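Cj0977 (Campylobacter jejuni, PDB 3BNV) is a sigma28-regulated, nonflagellar virulence protein with a hot-dog fold, whose molecular function is unknown. Local coordinates at residues N75-A80 against V123-H128; A80-E85 against A110-D115. All coordinates share one frame; numbering follows the deposited sequence.

Contact 1: residues N75-A80 against V123-H128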
ATOM      1  N   ASN A  75      -0.916   5.966   3.483  1.00 32.26           N
ATOM      2  CA  ASN A  75      -0.881   6.741   2.273  1.00 32.25           C
ATOM      3  C   ASN A  75      -2.082   7.704   2.239  1.00 32.27           C
ATOM      4  O   ASN A  75      -1.969   8.897   1.917  1.00 32.62           O
ATOM      5  CB  ASN A  75      -0.860   5.753   1.111  1.00 32.08           C
ATOM      6  CG  ASN A  75      -0.748   6.407  -0.241  1.00 33.17           C
ATOM      7  OD1 ASN A  75      -0.889   7.633  -0.394  1.00 34.29           O
ATOM      8  ND2 ASN A  75      -0.532   5.583  -1.251  1.00 31.27           N
ATOM      9  N   TYR A  76      -3.238   7.202   2.616  1.00 32.18           N
ATOM     10  CA  TYR A  76      -4.440   8.021   2.610  1.00 32.00           C
ATOM     11  C   TYR A  76      -4.374   9.132   3.673  1.00 31.86           C
ATOM     12  O   TYR A  76      -4.515  10.308   3.355  1.00 32.33           O
ATOM     13  CB  TYR A  76      -5.647   7.102   2.728  1.00 31.75           C
ATOM     14  CG  TYR A  76      -7.011   7.720   2.635  1.00 31.39           C
ATOM     15  CD1 TYR A  76      -8.044   7.234   3.400  1.00 31.68           C
ATOM     16  CD2 TYR A  76      -7.283   8.742   1.766  1.00 32.19           C
ATOM     17  CE1 TYR A  76      -9.314   7.768   3.317  1.00 32.51           C
ATOM     18  CE2 TYR A  76      -8.563   9.296   1.684  1.00 31.65           C
ATOM     19  CZ  TYR A  76      -9.568   8.805   2.462  1.00 31.29           C
ATOM     20  OH  TYR A  76     -10.842   9.328   2.396  1.00 30.84           O
ATOM     21  N   VAL A  77      -4.134   8.785   4.923  1.00 31.71           N
ATOM     22  CA  VAL A  77      -4.086   9.807   5.968  1.00 31.64           C
ATOM     23  C   VAL A  77      -2.915  10.819   5.773  1.00 31.94           C
ATOM     24  O   VAL A  77      -3.037  11.990   6.116  1.00 32.06           O
ATOM     25  CB  VAL A  77      -4.116   9.212   7.390  1.00 30.82           C
ATOM     26  CG1 VAL A  77      -2.764   8.699   7.801  1.00 31.70           C
ATOM     27  CG2 VAL A  77      -4.531  10.236   8.360  1.00 30.78           C
ATOM     28  N   ALA A  78      -1.795  10.393   5.206  1.00 32.01           N
ATOM     29  CA  ALA A  78      -0.751  11.364   4.844  1.00 32.30           C
ATOM     30  C   ALA A  78      -1.288  12.416   3.889  1.00 32.63           C
ATOM     31  O   ALA A  78      -1.093  13.615   4.085  1.00 32.71           O
ATOM     32  CB  ALA A  78       0.440  10.686   4.195  1.00 32.08           C
ATOM     33  N   GLN A  79      -1.948  11.977   2.825  1.00 32.74           N
ATOM     34  CA  GLN A  79      -2.495  12.942   1.898  1.00 32.87           C
ATOM     35  C   GLN A  79      -3.570  13.779   2.549  1.00 32.76           C
ATOM     36  O   GLN A  79      -3.669  14.955   2.272  1.00 33.22           O
ATOM     37  CB  GLN A  79      -3.030  12.279   0.641  1.00 33.02           C
ATOM     38  CG  GLN A  79      -1.965  11.584  -0.188  1.00 34.31           C
ATOM     39  CD  GLN A  79      -2.418  11.386  -1.603  1.00 36.96           C
ATOM     40  OE1 GLN A  79      -2.550  12.348  -2.346  1.00 40.71           O
ATOM     41  NE2 GLN A  79      -2.687  10.152  -1.986  1.00 36.36           N
ATOM     42  N   ALA A  80      -4.361  13.205   3.451  1.00 32.77           N
ATOM     43  CA  ALA A  80      -5.387  14.006   4.102  1.00 32.39           C
ATOM     44  C   ALA A  80      -4.795  15.114   4.973  1.00 32.46           C
ATOM     45  O   ALA A  80      -5.424  16.145   5.174  1.00 32.71           O
ATOM     46  CB  ALA A  80      -6.288  13.153   4.891  1.00 32.76           C
ATOM     47  N   VAL A 123       5.561  13.888   5.550  1.00 32.98           N
ATOM     48  CA  VAL A 123       4.507  13.602   6.511  1.00 33.00           C
ATOM     49  C   VAL A 123       4.870  12.409   7.383  1.00 32.95           C
ATOM     50  O   VAL A 123       5.243  11.349   6.885  1.00 32.98           O
ATOM     51  CB  VAL A 123       3.192  13.317   5.777  1.00 33.63           C
ATOM     52  CG1 VAL A 123       2.073  12.956   6.780  1.00 33.68           C
ATOM     53  CG2 VAL A 123       2.806  14.511   4.913  1.00 32.82           C
ATOM     54  N   LYS A 124       4.769  12.592   8.690  1.00 33.09           N
ATOM     55  CA  LYS A 124       5.108  11.540   9.639  1.00 33.19           C
ATOM     56  C   LYS A 124       3.796  10.819   9.987  1.00 33.04           C
ATOM     57  O   LYS A 124       2.822  11.454  10.408  1.00 33.21           O
ATOM     58  CB  LYS A 124       5.778  12.182  10.859  1.00 33.39           C
ATOM     59  CG  LYS A 124       7.001  11.473  11.365  1.00 34.89           C
ATOM     60  CD  LYS A 124       6.663   9.988  11.688  1.00 38.56           C
ATOM     61  CE  LYS A 124       7.864   9.203  12.293  1.00 38.63           C
ATOM     62  NZ  LYS A 124       8.712   8.528  11.245  1.00 39.14           N
ATOM     63  N   VAL A 125       3.738   9.516   9.740  1.00 32.58           N
ATOM     64  CA  VAL A 125       2.545   8.733  10.045  1.00 32.70           C
ATOM     65  C   VAL A 125       2.862   7.653  11.086  1.00 32.74           C
ATOM     66  O   VAL A 125       3.932   7.035  11.051  1.00 32.83           O
ATOM     67  CB  VAL A 125       1.995   8.021   8.803  1.00 33.16           C
ATOM     68  CG1 VAL A 125       0.604   7.467   9.078  1.00 32.27           C
ATOM     69  CG2 VAL A 125       1.975   8.961   7.592  1.00 34.06           C
ATOM     70  N   VAL A 126       1.925   7.417  11.992  1.00 32.36           N
ATOM     71  CA  VAL A 126       2.129   6.469  13.067  1.00 32.40           C
ATOM     72  C   VAL A 126       0.836   5.674  13.185  1.00 32.46           C
ATOM     73  O   VAL A 126      -0.239   6.249  13.054  1.00 32.57           O
ATOM     74  CB  VAL A 126       2.404   7.209  14.384  1.00 31.89           C
ATOM     75  CG1 VAL A 126       1.147   7.343  15.168  1.00 31.76           C
ATOM     76  CG2 VAL A 126       3.385   6.480  15.197  1.00 33.00           C
ATOM     77  N   GLY A 127       0.924   4.355  13.388  1.00 32.41           N
ATOM     78  CA  GLY A 127      -0.283   3.522  13.514  1.00 32.16           C
ATOM     79  C   GLY A 127      -0.320   2.708  14.811  1.00 32.45           C
ATOM     80  O   GLY A 127       0.691   2.142  15.236  1.00 32.91           O
ATOM     81  N   HIS A 128      -1.484   2.637  15.441  1.00 32.13           N
ATOM     82  CA  HIS A 128      -1.642   1.899  16.671  1.00 32.15           C
ATOM     83  C   HIS A 128      -2.766   0.878  16.556  1.00 32.45           C
ATOM     84  O   HIS A 128      -3.769   1.135  15.894  1.00 32.72           O
ATOM     85  CB  HIS A 128      -2.021   2.843  17.813  1.00 31.42           C
ATOM     86  CG  HIS A 128      -0.863   3.575  18.398  1.00 30.76           C
ATOM     87  ND1 HIS A 128      -0.477   4.825  17.963  1.00 29.05           N
ATOM     88  CD2 HIS A 128      -0.000   3.237  19.383  1.00 29.61           C
ATOM     89  CE1 HIS A 128       0.567   5.229  18.665  1.00 27.25           C
ATOM     90  NE2 HIS A 128       0.878   4.285  19.530  1.00 28.02           N
TER
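Helix segment 75-80 lies over strand segment 123-128, and Ala78 and Val123 have the nearest CA atoms, 6.0 Å apart. The two axes come within 8.7 Å, and their N-to-C directions differ by 136°. The helix therefore runs neither along the strand nor square to it. Val123 and Val125, two residues apart, both point from the sheet toward the helix. CG1 of Val123 lies anti to its backbone N (chi1 178°). In this position Val123 CG1 meets both CA and CB of Ala78, with CB at 3.8 Å. Val125 divides its two methyls between two helix residues. Val125 CG2 sits 4.1 Å from Ala78 CB. Val125 CG1 meets Val77 CG1 at 3.8 Å, where the two valine side chains overlap alongside, pointing opposite ways. Val77 also reaches Leu108 and Ala110 on the neighbouring strand 105-112. This is the hot-dog arrangement, with the central helix 67-82 wrapped by the antiparallel sheet. On another side of the helix, Asn75, Tyr76 and Gln79 pack on Phe66 of the second subunit. No hydrogen bond crosses between the segments. Methyl packing among buried residues joins them, and the small Ala78 lets the helix backbone come close to Val123.

Contact 2: residues A80-E85 against A110-D115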
ATOM      1  N   ALA A  80      -4.361  13.205   3.451  1.00 32.77           N
ATOM      2  CA  ALA A  80      -5.387  14.006   4.102  1.00 32.39           C
ATOM      3  C   ALA A  80      -4.795  15.114   4.973  1.00 32.46           C
ATOM      4  O   ALA A  80      -5.424  16.145   5.174  1.00 32.71           O
ATOM      5  CB  ALA A  80      -6.288  13.153   4.891  1.00 32.76           C
ATOM      6  N   SER A  81      -3.586  14.906   5.477  1.00 32.36           N
ATOM      7  CA  SER A  81      -2.931  15.890   6.332  1.00 32.38           C
ATOM      8  C   SER A  81      -2.535  17.143   5.568  1.00 32.57           C
ATOM      9  O   SER A  81      -2.334  18.180   6.161  1.00 32.99           O
ATOM     10  CB  SER A  81      -1.681  15.299   6.975  1.00 32.11           C
ATOM     11  OG  SER A  81      -0.658  15.140   6.013  1.00 31.72           O
ATOM     12  N   ILE A  82      -2.386  17.025   4.253  1.00 32.60           N
ATOM     13  CA  ILE A  82      -2.076  18.157   3.392  1.00 32.36           C
ATOM     14  C   ILE A  82      -3.348  18.685   2.746  1.00 32.46           C
ATOM     15  O   ILE A  82      -3.515  19.877   2.567  1.00 32.71           O
ATOM     16  CB  ILE A  82      -1.149  17.708   2.256  1.00 32.68           C
ATOM     17  CG1 ILE A  82       0.137  17.161   2.858  1.00 32.06           C
ATOM     18  CG2 ILE A  82      -0.889  18.877   1.266  1.00 31.92           C
ATOM     19  CD1 ILE A  82       0.616  18.002   4.021  1.00 32.10           C
ATOM     20  N   ASN A  83      -4.238  17.774   2.372  1.00 32.40           N
ATOM     21  CA  ASN A  83      -5.558  18.121   1.841  1.00 32.29           C
ATOM     22  C   ASN A  83      -5.568  19.042   0.622  1.00 32.51           C
ATOM     23  O   ASN A  83      -6.308  20.018   0.574  1.00 32.58           O
ATOM     24  CB  ASN A  83      -6.463  18.736   2.915  1.00 31.99           C
ATOM     25  CG  ASN A  83      -7.928  18.668   2.524  1.00 31.33           C
ATOM     26  OD1 ASN A  83      -8.310  17.842   1.705  1.00 31.40           O
ATOM     27  ND2 ASN A  83      -8.746  19.517   3.109  1.00 29.57           N
ATOM     28  N   LYS A  84      -4.755  18.725  -0.364  1.00 32.73           N
ATOM     29  CA  LYS A  84      -4.780  19.455  -1.614  1.00 32.87           C
ATOM     30  C   LYS A  84      -5.568  18.666  -2.645  1.00 32.89           C
ATOM     31  O   LYS A  84      -5.559  17.438  -2.641  1.00 33.34           O
ATOM     32  CB  LYS A  84      -3.363  19.678  -2.116  1.00 33.01           C
ATOM     33  CG  LYS A  84      -2.585  20.670  -1.286  1.00 33.37           C
ATOM     34  CD  LYS A  84      -2.803  22.083  -1.749  1.00 33.11           C
ATOM     35  CE  LYS A  84      -2.223  23.087  -0.788  1.00 33.77           C
ATOM     36  NZ  LYS A  84      -2.504  24.458  -1.296  1.00 35.45           N
ATOM     37  N   GLU A  85      -6.258  19.361  -3.534  1.00 32.82           N
ATOM     38  CA  GLU A  85      -7.083  18.664  -4.494  1.00 32.68           C
ATOM     39  C   GLU A  85      -6.250  17.809  -5.429  1.00 32.53           C
ATOM     40  O   GLU A  85      -6.655  16.727  -5.800  1.00 32.63           O
ATOM     41  CB  GLU A  85      -7.928  19.632  -5.306  1.00 32.94           C
ATOM     42  CG  GLU A  85      -8.828  18.925  -6.294  1.00 33.72           C
ATOM     43  CD  GLU A  85      -9.808  19.853  -6.923  1.00 36.22           C
ATOM     44  OE1 GLU A  85     -10.813  19.361  -7.491  1.00 37.49           O
ATOM     45  OE2 GLU A  85      -9.566  21.081  -6.841  1.00 36.99           O
ATOM     46  N   ALA A 110      -1.346  11.436  11.335  1.00 32.65           N
ATOM     47  CA  ALA A 110      -0.370  11.995  10.391  1.00 32.52           C
ATOM     48  C   ALA A 110      -0.069  13.443  10.711  1.00 32.58           C
ATOM     49  O   ALA A 110      -0.983  14.227  10.958  1.00 32.86           O
ATOM     50  CB  ALA A 110      -0.901  11.874   8.961  1.00 32.51           C
ATOM     51  N   HIS A 111       1.206  13.807  10.712  1.00 32.77           N
ATOM     52  CA  HIS A 111       1.611  15.188  10.987  1.00 32.54           C
ATOM     53  C   HIS A 111       2.586  15.599   9.912  1.00 32.87           C
ATOM     54  O   HIS A 111       3.604  14.923   9.704  1.00 33.00           O
ATOM     55  CB  HIS A 111       2.303  15.287  12.323  1.00 32.26           C
ATOM     56  CG  HIS A 111       1.461  14.871  13.481  1.00 32.54           C
ATOM     57  ND1 HIS A 111       0.758  15.775  14.249  1.00 32.88           N
ATOM     58  CD2 HIS A 111       1.241  13.654  14.030  1.00 32.58           C
ATOM     59  CE1 HIS A 111       0.118  15.129  15.209  1.00 33.48           C
ATOM     60  NE2 HIS A 111       0.409  13.842  15.109  1.00 33.64           N
ATOM     61  N   ALA A 112       2.251  16.680   9.207  1.00 32.86           N
ATOM     62  CA  ALA A 112       3.061  17.187   8.110  1.00 32.87           C
ATOM     63  C   ALA A 112       4.081  18.154   8.662  1.00 33.19           C
ATOM     64  O   ALA A 112       3.736  19.022   9.431  1.00 33.19           O
ATOM     65  CB  ALA A 112       2.181  17.888   7.108  1.00 32.62           C
ATOM     66  N   LEU A 113       5.341  18.010   8.270  1.00 33.98           N
ATOM     67  CA  LEU A 113       6.374  18.939   8.698  1.00 34.68           C
ATOM     68  C   LEU A 113       6.094  20.294   8.076  1.00 35.18           C
ATOM     69  O   LEU A 113       5.837  20.389   6.873  1.00 35.28           O
ATOM     70  CB  LEU A 113       7.756  18.451   8.284  1.00 34.71           C
ATOM     71  CG  LEU A 113       8.264  17.307   9.157  1.00 36.96           C
ATOM     72  CD1 LEU A 113       9.660  16.798   8.712  1.00 37.23           C
ATOM     73  CD2 LEU A 113       8.243  17.721  10.668  1.00 38.48           C
ATOM     74  N   PHE A 114       6.141  21.325   8.915  1.00 36.09           N
ATOM     75  CA  PHE A 114       5.763  22.681   8.573  1.00 37.45           C
ATOM     76  C   PHE A 114       6.521  23.185   7.355  1.00 38.13           C
ATOM     77  O   PHE A 114       7.740  23.030   7.266  1.00 38.10           O
ATOM     78  CB  PHE A 114       6.030  23.575   9.789  1.00 37.83           C
ATOM     79  CG  PHE A 114       5.667  25.018   9.603  1.00 38.13           C
ATOM     80  CD1 PHE A 114       6.612  25.932   9.159  1.00 38.39           C
ATOM     81  CD2 PHE A 114       4.398  25.477   9.926  1.00 39.33           C
ATOM     82  CE1 PHE A 114       6.290  27.281   9.021  1.00 37.50           C
ATOM     83  CE2 PHE A 114       4.073  26.833   9.788  1.00 38.98           C
ATOM     84  CZ  PHE A 114       5.022  27.723   9.332  1.00 37.84           C
ATOM     85  N   ASP A 115       5.784  23.779   6.424  1.00 38.77           N
ATOM     86  CA  ASP A 115       6.353  24.225   5.162  1.00 39.71           C
ATOM     87  C   ASP A 115       5.297  24.921   4.305  1.00 40.29           C
ATOM     88  O   ASP A 115       4.650  24.300   3.463  1.00 40.33           O
ATOM     89  CB  ASP A 115       6.941  23.042   4.397  1.00 39.42           C
ATOM     90  CG  ASP A 115       7.815  23.475   3.240  1.00 40.38           C
ATOM     91  OD1 ASP A 115       7.909  24.698   2.972  1.00 41.05           O
ATOM     92  OD2 ASP A 115       8.412  22.583   2.591  1.00 42.00           O
TER
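Ser81 points its CB toward strand 105-112, and Ser81 CB meets Ala110 CB at 4.0 Å. Ser81 CA lies 6.2 Å from Ala110 CA, the nearest such pair between 80-85 and 110-115. With chi1 at 72°, OG sits between the backbone N and the carbonyl carbon of its own residue. There it forms a hydrogen bond with the carbonyl oxygen of Ala78, one turn back. The hydroxyl is thus held by the helix itself. It meets the strand through packing, with Ser81 OG 4.1 Å from Ala112 CB. Ala110 and Ala112 turn the same way, toward the helix, as alternate residues of a strand do. In the hot-dog fold this is the inner face of the sheet, which curves around the central helix. Ile82 follows. Its CB does not aim straight at the strand, but the CG1 branch extends that way and brings Ile82 CD1 to 3.5 Å from Ala112 CB. Asn83 then leaves helical geometry with a positive phi of 56°, and the chain turns away from the strand. Its side-chain amide is hydrogen-bonded through both its polar atoms, OD1 to Leu26 N and ND2 to Glu24 O.

In the fold
Contacts 1 and 2 both set helix 67-82 against the same antiparallel sheet, and they share Ala80. Their strands, 120-129 and 105-112, are neighbours in that sheet and are joined between the contacts by a probable hydrogen bond from Lys124 N to His111 O. The contact centres lie about 9 Å apart. Contact 1 is core: its centre sits about 4 Å from the centre of the chain, and all its touching residues are buried. The centre of contact 2 lies about 11 Å from the centre of the chain, further along the helix, and it is partly buried. Valine methyls and an alanine make the first; alanines, one isoleucine and a serine make the second. Val123 CG1 also packs against Ser81 OG, linking the two.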